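Long-range contact in endolysin B (Mycobacterium phage D29, PDB 3HC7), which cleaves the ester link between mycolic acids and the arabinogalactan-peptidoglycan of the host cell wall, contributing to lysis and the release of phage particles: residues Y34-A46 against K55-K67. Residues are numbered along the deposited sequence; the frame is centred on the assembly and turned at random.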
ATOM      1  N   TYR A  34      18.915  -2.014  11.064  1.00 89.07           N
ATOM      2  CA  TYR A  34      17.548  -1.956  11.574  1.00 77.79           C
ATOM      3  C   TYR A  34      17.171  -3.266  12.256  1.00 80.98           C
ATOM      4  O   TYR A  34      17.626  -4.333  11.850  1.00 91.35           O
ATOM      5  CB  TYR A  34      16.555  -1.737  10.432  1.00 70.92           C
ATOM      6  CG  TYR A  34      16.552  -0.368   9.794  1.00 70.14           C
ATOM      7  CD1 TYR A  34      17.379  -0.085   8.717  1.00 74.02           C
ATOM      8  CD2 TYR A  34      15.691   0.629  10.243  1.00 64.25           C
ATOM      9  CE1 TYR A  34      17.367   1.157   8.119  1.00 73.89           C
ATOM     10  CE2 TYR A  34      15.672   1.873   9.647  1.00 63.19           C
ATOM     11  CZ  TYR A  34      16.512   2.131   8.585  1.00 69.79           C
ATOM     12  OH  TYR A  34      16.500   3.366   7.984  1.00 76.86           O
ATOM     13  N   ARG A  35      16.330  -3.178  13.282  1.00 79.91           N
ATOM     14  CA  ARG A  35      15.625  -4.344  13.808  1.00 83.15           C
ATOM     15  C   ARG A  35      14.348  -4.525  12.988  1.00 81.38           C
ATOM     16  O   ARG A  35      13.714  -3.543  12.601  1.00 80.17           O
ATOM     17  CB  ARG A  35      15.277  -4.137  15.278  1.00 80.91           C
ATOM     18  CG  ARG A  35      16.489  -4.067  16.184  1.00 91.87           C
ATOM     19  CD  ARG A  35      16.324  -2.983  17.226  1.00 90.92           C
ATOM     20  NE  ARG A  35      15.670  -3.459  18.438  1.00 92.26           N
ATOM     21  CZ  ARG A  35      15.403  -2.685  19.486  1.00 92.90           C
ATOM     22  NH1 ARG A  35      15.725  -1.398  19.461  1.00 91.20           N
ATOM     23  NH2 ARG A  35      14.811  -3.195  20.555  1.00 92.10           N
ATOM     24  N   TRP A  36      13.962  -5.773  12.735  1.00 72.42           N
ATOM     25  CA  TRP A  36      12.891  -6.055  11.788  1.00 74.15           C
ATOM     26  C   TRP A  36      11.658  -6.718  12.403  1.00 73.77           C
ATOM     27  O   TRP A  36      11.757  -7.779  13.023  1.00 74.48           O
ATOM     28  CB  TRP A  36      13.433  -6.910  10.641  1.00 75.92           C
ATOM     29  CG  TRP A  36      12.411  -7.280   9.617  1.00 72.49           C
ATOM     30  CD1 TRP A  36      11.325  -6.548   9.233  1.00 69.58           C
ATOM     31  CD2 TRP A  36      12.401  -8.465   8.816  1.00 75.48           C
ATOM     32  NE1 TRP A  36      10.627  -7.215   8.256  1.00 63.01           N
ATOM     33  CE2 TRP A  36      11.270  -8.394   7.980  1.00 72.53           C
ATOM     34  CE3 TRP A  36      13.234  -9.585   8.733  1.00 77.63           C
ATOM     35  CZ2 TRP A  36      10.952  -9.401   7.067  1.00 72.51           C
ATOM     36  CZ3 TRP A  36      12.919 -10.582   7.829  1.00 80.11           C
ATOM     37  CH2 TRP A  36      11.788 -10.484   7.010  1.00 78.20           C
ATOM     38  N   GLN A  37      10.502  -6.083  12.208  1.00 66.22           N
ATOM     39  CA  GLN A  37       9.222  -6.631  12.643  1.00 62.13           C
ATOM     40  C   GLN A  37       8.238  -6.764  11.482  1.00 66.94           C
ATOM     41  O   GLN A  37       7.494  -5.830  11.180  1.00 61.56           O
ATOM     42  CB  GLN A  37       8.596  -5.755  13.725  1.00 65.02           C
ATOM     43  CG  GLN A  37       7.255  -6.273  14.215  1.00 64.58           C
ATOM     44  CD  GLN A  37       7.366  -7.688  14.750  1.00 69.24           C
ATOM     45  OE1 GLN A  37       8.056  -7.933  15.740  1.00 60.54           O
ATOM     46  NE2 GLN A  37       6.695  -8.629  14.092  1.00 69.42           N
ATOM     47  N   PRO A  38       8.227  -7.932  10.828  1.00 70.12           N
ATOM     48  CA  PRO A  38       7.274  -8.191   9.747  1.00 66.93           C
ATOM     49  C   PRO A  38       5.860  -8.183  10.302  1.00 59.11           C
ATOM     50  O   PRO A  38       5.650  -8.656  11.419  1.00 63.19           O
ATOM     51  CB  PRO A  38       7.639  -9.607   9.286  1.00 61.45           C
ATOM     52  CG  PRO A  38       8.994  -9.857   9.805  1.00 71.12           C
ATOM     53  CD  PRO A  38       9.109  -9.080  11.074  1.00 71.53           C
ATOM     54  N   ILE A  39       4.908  -7.650   9.544  1.00 48.20           N
ATOM     55  CA  ILE A  39       3.529  -7.575  10.016  1.00 47.49           C
ATOM     56  C   ILE A  39       2.704  -8.800   9.604  1.00 50.07           C
ATOM     57  O   ILE A  39       2.467  -9.034   8.418  1.00 46.55           O
ATOM     58  CB  ILE A  39       2.835  -6.282   9.514  1.00 53.76           C
ATOM     59  CG1 ILE A  39       3.587  -5.039  10.013  1.00 48.61           C
ATOM     60  CG2 ILE A  39       1.377  -6.249   9.946  1.00 46.99           C
ATOM     61  CD1 ILE A  39       3.760  -4.983  11.501  1.00 51.17           C
ATOM     62  N   GLY A  40       2.263  -9.576  10.591  1.00 52.01           N
ATOM     63  CA  GLY A  40       1.423 -10.739  10.340  1.00 48.49           C
ATOM     64  C   GLY A  40      -0.034 -10.499  10.704  1.00 56.51           C
ATOM     65  O   GLY A  40      -0.482  -9.350  10.777  1.00 56.26           O
ATOM     66  N   ASN A  41      -0.777 -11.578  10.944  1.00 53.42           N
ATOM     67  CA  ASN A  41      -2.216 -11.474  11.178  1.00 51.33           C
ATOM     68  C   ASN A  41      -2.874 -10.695  10.055  1.00 54.51           C
ATOM     69  O   ASN A  41      -3.776  -9.892  10.285  1.00 52.64           O
ATOM     70  CB  ASN A  41      -2.499 -10.770  12.503  1.00 45.60           C
ATOM     71  CG  ASN A  41      -1.999 -11.553  13.692  1.00 54.52           C
ATOM     72  OD1 ASN A  41      -1.499 -10.979  14.659  1.00 50.81           O
ATOM     73  ND2 ASN A  41      -2.129 -12.875  13.628  1.00 49.77           N
ATOM     74  N   TYR A  42      -2.411 -10.943   8.838  1.00 54.74           N
ATOM     75  CA  TYR A  42      -2.738 -10.104   7.701  1.00 45.10           C
ATOM     76  C   TYR A  42      -2.851 -11.006   6.480  1.00 46.46           C
ATOM     77  O   TYR A  42      -1.849 -11.513   5.987  1.00 47.29           O
ATOM     78  CB  TYR A  42      -1.632  -9.058   7.542  1.00 42.68           C
ATOM     79  CG  TYR A  42      -1.533  -8.413   6.187  1.00 45.24           C
ATOM     80  CD1 TYR A  42      -2.597  -7.701   5.653  1.00 42.07           C
ATOM     81  CD2 TYR A  42      -0.360  -8.494   5.447  1.00 47.61           C
ATOM     82  CE1 TYR A  42      -2.504  -7.100   4.409  1.00 39.17           C
ATOM     83  CE2 TYR A  42      -0.255  -7.895   4.207  1.00 45.33           C
ATOM     84  CZ  TYR A  42      -1.330  -7.200   3.692  1.00 40.58           C
ATOM     85  OH  TYR A  42      -1.236  -6.595   2.457  1.00 36.39           O
ATOM     86  N   PRO A  43      -4.084 -11.227   5.999  1.00 45.39           N
ATOM     87  CA  PRO A  43      -4.306 -12.248   4.970  1.00 43.05           C
ATOM     88  C   PRO A  43      -3.666 -11.895   3.632  1.00 42.78           C
ATOM     89  O   PRO A  43      -3.475 -12.786   2.810  1.00 49.29           O
ATOM     90  CB  PRO A  43      -5.836 -12.278   4.819  1.00 43.33           C
ATOM     91  CG  PRO A  43      -6.383 -11.597   6.018  1.00 44.36           C
ATOM     92  CD  PRO A  43      -5.340 -10.590   6.432  1.00 43.05           C
ATOM     93  N   ALA A  44      -3.353 -10.622   3.418  1.00 39.21           N
ATOM     94  CA  ALA A  44      -2.895 -10.142   2.107  1.00 38.49           C
ATOM     95  C   ALA A  44      -3.778 -10.643   0.955  1.00 41.57           C
ATOM     96  O   ALA A  44      -3.278 -11.024  -0.106  1.00 39.87           O
ATOM     97  CB  ALA A  44      -1.437 -10.521   1.870  1.00 39.20           C
ATOM     98  N   ALA A  45      -5.095 -10.617   1.159  1.00 37.62           N
ATOM     99  CA  ALA A  45      -6.025 -11.232   0.209  1.00 37.82           C
ATOM    100  C   ALA A  45      -6.309 -10.334  -0.988  1.00 32.50           C
ATOM    101  O   ALA A  45      -6.407  -9.121  -0.849  1.00 36.25           O
ATOM    102  CB  ALA A  45      -7.331 -11.604   0.910  1.00 40.16           C
ATOM    103  N   ALA A  46      -6.443 -10.936  -2.161  1.00 22.94           N
ATOM    104  CA  ALA A  46      -6.825 -10.191  -3.365  1.00 30.70           C
ATOM    105  C   ALA A  46      -8.286  -9.729  -3.325  1.00 35.93           C
ATOM    106  O   ALA A  46      -8.626  -8.655  -3.837  1.00 36.64           O
ATOM    107  CB  ALA A  46      -6.563 -11.026  -4.610  1.00 30.92           C
ATOM    108  N   LYS A  55      -7.117  -5.617   8.790  1.00 33.87           N
ATOM    109  CA  LYS A  55      -6.348  -6.493   9.685  1.00 37.66           C
ATOM    110  C   LYS A  55      -4.875  -6.104   9.726  1.00 41.51           C
ATOM    111  O   LYS A  55      -4.262  -6.075  10.795  1.00 41.94           O
ATOM    112  CB  LYS A  55      -6.486  -7.951   9.264  1.00 34.82           C
ATOM    113  CG  LYS A  55      -7.910  -8.468   9.364  1.00 36.45           C
ATOM    114  CD  LYS A  55      -8.073  -9.752   8.583  1.00 47.03           C
ATOM    115  CE  LYS A  55      -9.503 -10.240   8.657  1.00 58.51           C
ATOM    116  NZ  LYS A  55      -9.855 -10.611  10.053  1.00 69.47           N
ATOM    117  N   GLY A  56      -4.313  -5.802   8.558  1.00 40.55           N
ATOM    118  CA  GLY A  56      -2.928  -5.378   8.474  1.00 37.73           C
ATOM    119  C   GLY A  56      -2.719  -4.070   9.213  1.00 40.61           C
ATOM    120  O   GLY A  56      -1.711  -3.894   9.898  1.00 40.17           O
ATOM    121  N   VAL A  57      -3.672  -3.148   9.073  1.00 38.01           N
ATOM    122  CA  VAL A  57      -3.592  -1.868   9.767  1.00 34.65           C
ATOM    123  C   VAL A  57      -3.591  -2.079  11.276  1.00 39.05           C
ATOM    124  O   VAL A  57      -2.768  -1.515  11.985  1.00 40.96           O
ATOM    125  CB  VAL A  57      -4.738  -0.906   9.357  1.00 28.78           C
ATOM    126  CG1 VAL A  57      -4.918   0.232  10.393  1.00 27.28           C
ATOM    127  CG2 VAL A  57      -4.469  -0.323   7.982  1.00 20.89           C
ATOM    128  N   ALA A  58      -4.519  -2.888  11.768  1.00 41.43           N
ATOM    129  CA  ALA A  58      -4.600  -3.143  13.201  1.00 37.82           C
ATOM    130  C   ALA A  58      -3.290  -3.735  13.713  1.00 41.00           C
ATOM    131  O   ALA A  58      -2.794  -3.338  14.766  1.00 40.60           O
ATOM    132  CB  ALA A  58      -5.765  -4.053  13.519  1.00 34.05           C
ATOM    133  N   GLU A  59      -2.718  -4.671  12.966  1.00 34.83           N
ATOM    134  CA  GLU A  59      -1.476  -5.296  13.410  1.00 44.43           C
ATOM    135  C   GLU A  59      -0.285  -4.339  13.361  1.00 45.76           C
ATOM    136  O   GLU A  59       0.585  -4.379  14.231  1.00 46.17           O
ATOM    137  CB  GLU A  59      -1.169  -6.556  12.611  1.00 46.86           C
ATOM    138  CG  GLU A  59       0.121  -7.251  13.058  1.00 51.84           C
ATOM    139  CD  GLU A  59      -0.002  -7.929  14.417  1.00 60.39           C
ATOM    140  OE1 GLU A  59      -1.141  -8.137  14.889  1.00 60.80           O
ATOM    141  OE2 GLU A  59       1.043  -8.262  15.014  1.00 66.19           O
ATOM    142  N   LEU A  60      -0.243  -3.480  12.350  1.00 38.82           N
ATOM    143  CA  LEU A  60       0.864  -2.539  12.230  1.00 41.75           C
ATOM    144  C   LEU A  60       0.837  -1.512  13.366  1.00 43.83           C
ATOM    145  O   LEU A  60       1.879  -1.121  13.899  1.00 45.28           O
ATOM    146  CB  LEU A  60       0.840  -1.837  10.869  1.00 34.98           C
ATOM    147  CG  LEU A  60       1.928  -0.768  10.731  1.00 40.46           C
ATOM    148  CD1 LEU A  60       3.297  -1.366  11.020  1.00 39.12           C
ATOM    149  CD2 LEU A  60       1.892  -0.117   9.363  1.00 41.44           C
ATOM    150  N   ILE A  61      -0.361  -1.083  13.742  1.00 40.58           N
ATOM    151  CA  ILE A  61      -0.506  -0.125  14.827  1.00 38.39           C
ATOM    152  C   ILE A  61      -0.053  -0.772  16.135  1.00 45.84           C
ATOM    153  O   ILE A  61       0.743  -0.201  16.882  1.00 43.96           O
ATOM    154  CB  ILE A  61      -1.960   0.343  14.961  1.00 33.08           C
ATOM    155  CG1 ILE A  61      -2.335   1.258  13.791  1.00 31.33           C
ATOM    156  CG2 ILE A  61      -2.163   1.071  16.287  1.00 33.22           C
ATOM    157  CD1 ILE A  61      -3.838   1.459  13.639  1.00 31.06           C
ATOM    158  N   LEU A  62      -0.566  -1.974  16.388  1.00 41.82           N
ATOM    159  CA  LEU A  62      -0.228  -2.747  17.578  1.00 48.25           C
ATOM    160  C   LEU A  62       1.286  -2.892  17.738  1.00 53.98           C
ATOM    161  O   LEU A  62       1.840  -2.576  18.789  1.00 58.20           O
ATOM    162  CB  LEU A  62      -0.892  -4.129  17.503  1.00 53.06           C
ATOM    163  CG  LEU A  62      -0.974  -5.015  18.753  1.00 65.41           C
ATOM    164  CD1 LEU A  62      -1.607  -6.361  18.433  1.00 64.24           C
ATOM    165  CD2 LEU A  62       0.387  -5.229  19.372  1.00 78.13           C
ATOM    166  N   GLN A  63       1.945  -3.371  16.689  1.00 49.57           N
ATOM    167  CA  GLN A  63       3.374  -3.639  16.725  1.00 53.52           C
ATOM    168  C   GLN A  63       4.197  -2.377  16.943  1.00 53.76           C
ATOM    169  O   GLN A  63       5.171  -2.388  17.692  1.00 58.24           O
ATOM    170  CB  GLN A  63       3.814  -4.335  15.436  1.00 52.88           C
ATOM    171  CG  GLN A  63       3.363  -5.781  15.335  1.00 56.17           C
ATOM    172  CD  GLN A  63       4.054  -6.663  16.363  1.00 64.18           C
ATOM    173  OE1 GLN A  63       3.561  -7.737  16.716  1.00 60.07           O
ATOM    174  NE2 GLN A  63       5.204  -6.207  16.851  1.00 56.14           N
ATOM    175  N   ILE A  64       3.809  -1.290  16.283  1.00 47.80           N
ATOM    176  CA  ILE A  64       4.513  -0.024  16.430  1.00 54.74           C
ATOM    177  C   ILE A  64       4.521   0.430  17.888  1.00 53.00           C
ATOM    178  O   ILE A  64       5.561   0.809  18.424  1.00 55.25           O
ATOM    179  CB  ILE A  64       3.892   1.078  15.555  1.00 47.99           C
ATOM    180  CG1 ILE A  64       4.302   0.874  14.093  1.00 46.11           C
ATOM    181  CG2 ILE A  64       4.339   2.446  16.045  1.00 45.53           C
ATOM    182  CD1 ILE A  64       3.581   1.790  13.104  1.00 47.11           C
ATOM    183  N   GLU A  65       3.353   0.382  18.518  1.00 53.42           N
ATOM    184  CA  GLU A  65       3.222   0.718  19.928  1.00 57.45           C
ATOM    185  C   GLU A  65       4.127  -0.152  20.781  1.00 64.91           C
ATOM    186  O   GLU A  65       4.812   0.342  21.679  1.00 64.57           O
ATOM    187  CB  GLU A  65       1.782   0.524  20.389  1.00 60.23           C
ATOM    188  CG  GLU A  65       0.834   1.591  19.926  1.00 67.96           C
ATOM    189  CD  GLU A  65      -0.592   1.289  20.322  1.00 70.46           C
ATOM    190  OE1 GLU A  65      -0.863   0.144  20.744  1.00 66.03           O
ATOM    191  OE2 GLU A  65      -1.437   2.198  20.207  1.00 71.71           O
ATOM    192  N   LEU A  66       4.120  -1.454  20.506  1.00 59.00           N
ATOM    193  CA  LEU A  66       4.921  -2.379  21.299  1.00 65.59           C
ATOM    194  C   LEU A  66       6.400  -2.021  21.245  1.00 69.65           C
ATOM    195  O   LEU A  66       6.991  -1.611  22.244  1.00 76.44           O
ATOM    196  CB  LEU A  66       4.714  -3.817  20.829  1.00 69.46           C
ATOM    197  CG  LEU A  66       3.328  -4.403  21.081  1.00 67.96           C
ATOM    198  CD1 LEU A  66       3.294  -5.866  20.678  1.00 66.18           C
ATOM    199  CD2 LEU A  66       2.951  -4.240  22.540  1.00 72.93           C
ATOM    200  N   LYS A  67       6.994  -2.183  20.071  1.00 67.95           N
ATOM    201  CA  LYS A  67       8.423  -1.965  19.906  1.00 66.37           C
ATOM    202  C   LYS A  67       8.852  -0.585  20.392  1.00 63.52           C
ATOM    203  O   LYS A  67       9.852  -0.447  21.091  1.00 59.81           O
ATOM    204  CB  LYS A  67       8.816  -2.158  18.443  1.00 64.57           C
ATOM    205  CG  LYS A  67       9.061  -3.606  18.051  1.00 69.62           C
ATOM    206  CD  LYS A  67       7.960  -4.537  18.536  1.00 73.75           C
ATOM    207  CE  LYS A  67       8.320  -5.993  18.261  1.00 75.44           C
ATOM    208  NZ  LYS A  67       7.293  -6.936  18.778  1.00 73.45           N
TER
HETATM  209  O   HOH W   1      -5.051  -7.950  12.683  1.00 46.55           O
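Ile39 packs on the helix face made by Glu59, Leu60 and Gln63. From CB its side chain forks. CG2 meets the aliphatic part of Glu59, with Ile39 CG2 3.5 Å from Glu59 CG. CG1 lies beside the backbone N (chi1 -60°), which sends the longer branch across Leu60, the two side chains meeting at about a right angle. CG1 already touches Leu60 CD1, and at the tip Ile39 CD1 is 3.7 Å from that same Leu60 CD1. The tip also reaches Gln63 CG. Next along the chain, Gly40 O sits 3.2 Å from Glu59 CG.

Gln37 and Gln63 stack their amides, with planes 26° apart. The Gln37 chain bends at chi2, and its NE2 gives a hydrogen bond to Pro38 O (2.9 Å, 150° at the hydrogen), which limits the rotation of the amide.

This is the first half of a beta-alpha-beta crossover in an alpha/beta-hydrolase fold of the cutinase family. Edge strand 35-38 leads into helix 50-70, which leads to strand 76-81, with strand 5-9 lying between the two strands. Leu60 also touches Phe7, Met78 and, on helix 83-96, Val91.

Near the start of the helical segment, Gly56 has no side chain, and the Tyr42 ring comes close to the backbone: Tyr42 CD1 is 3.7 Å from Gly56 CA, at an oblique approach. Tyr42 OH is hydrogen-bonded to His10 O, and its side chain lies about 6 Å from that of the catalytic Ser82. Pro43 CD rests 3.6 Å from Lys55 CD, across the lysine chain. A water donates to Lys55 O at 2.8 Å and, weakly, to Asn41 O.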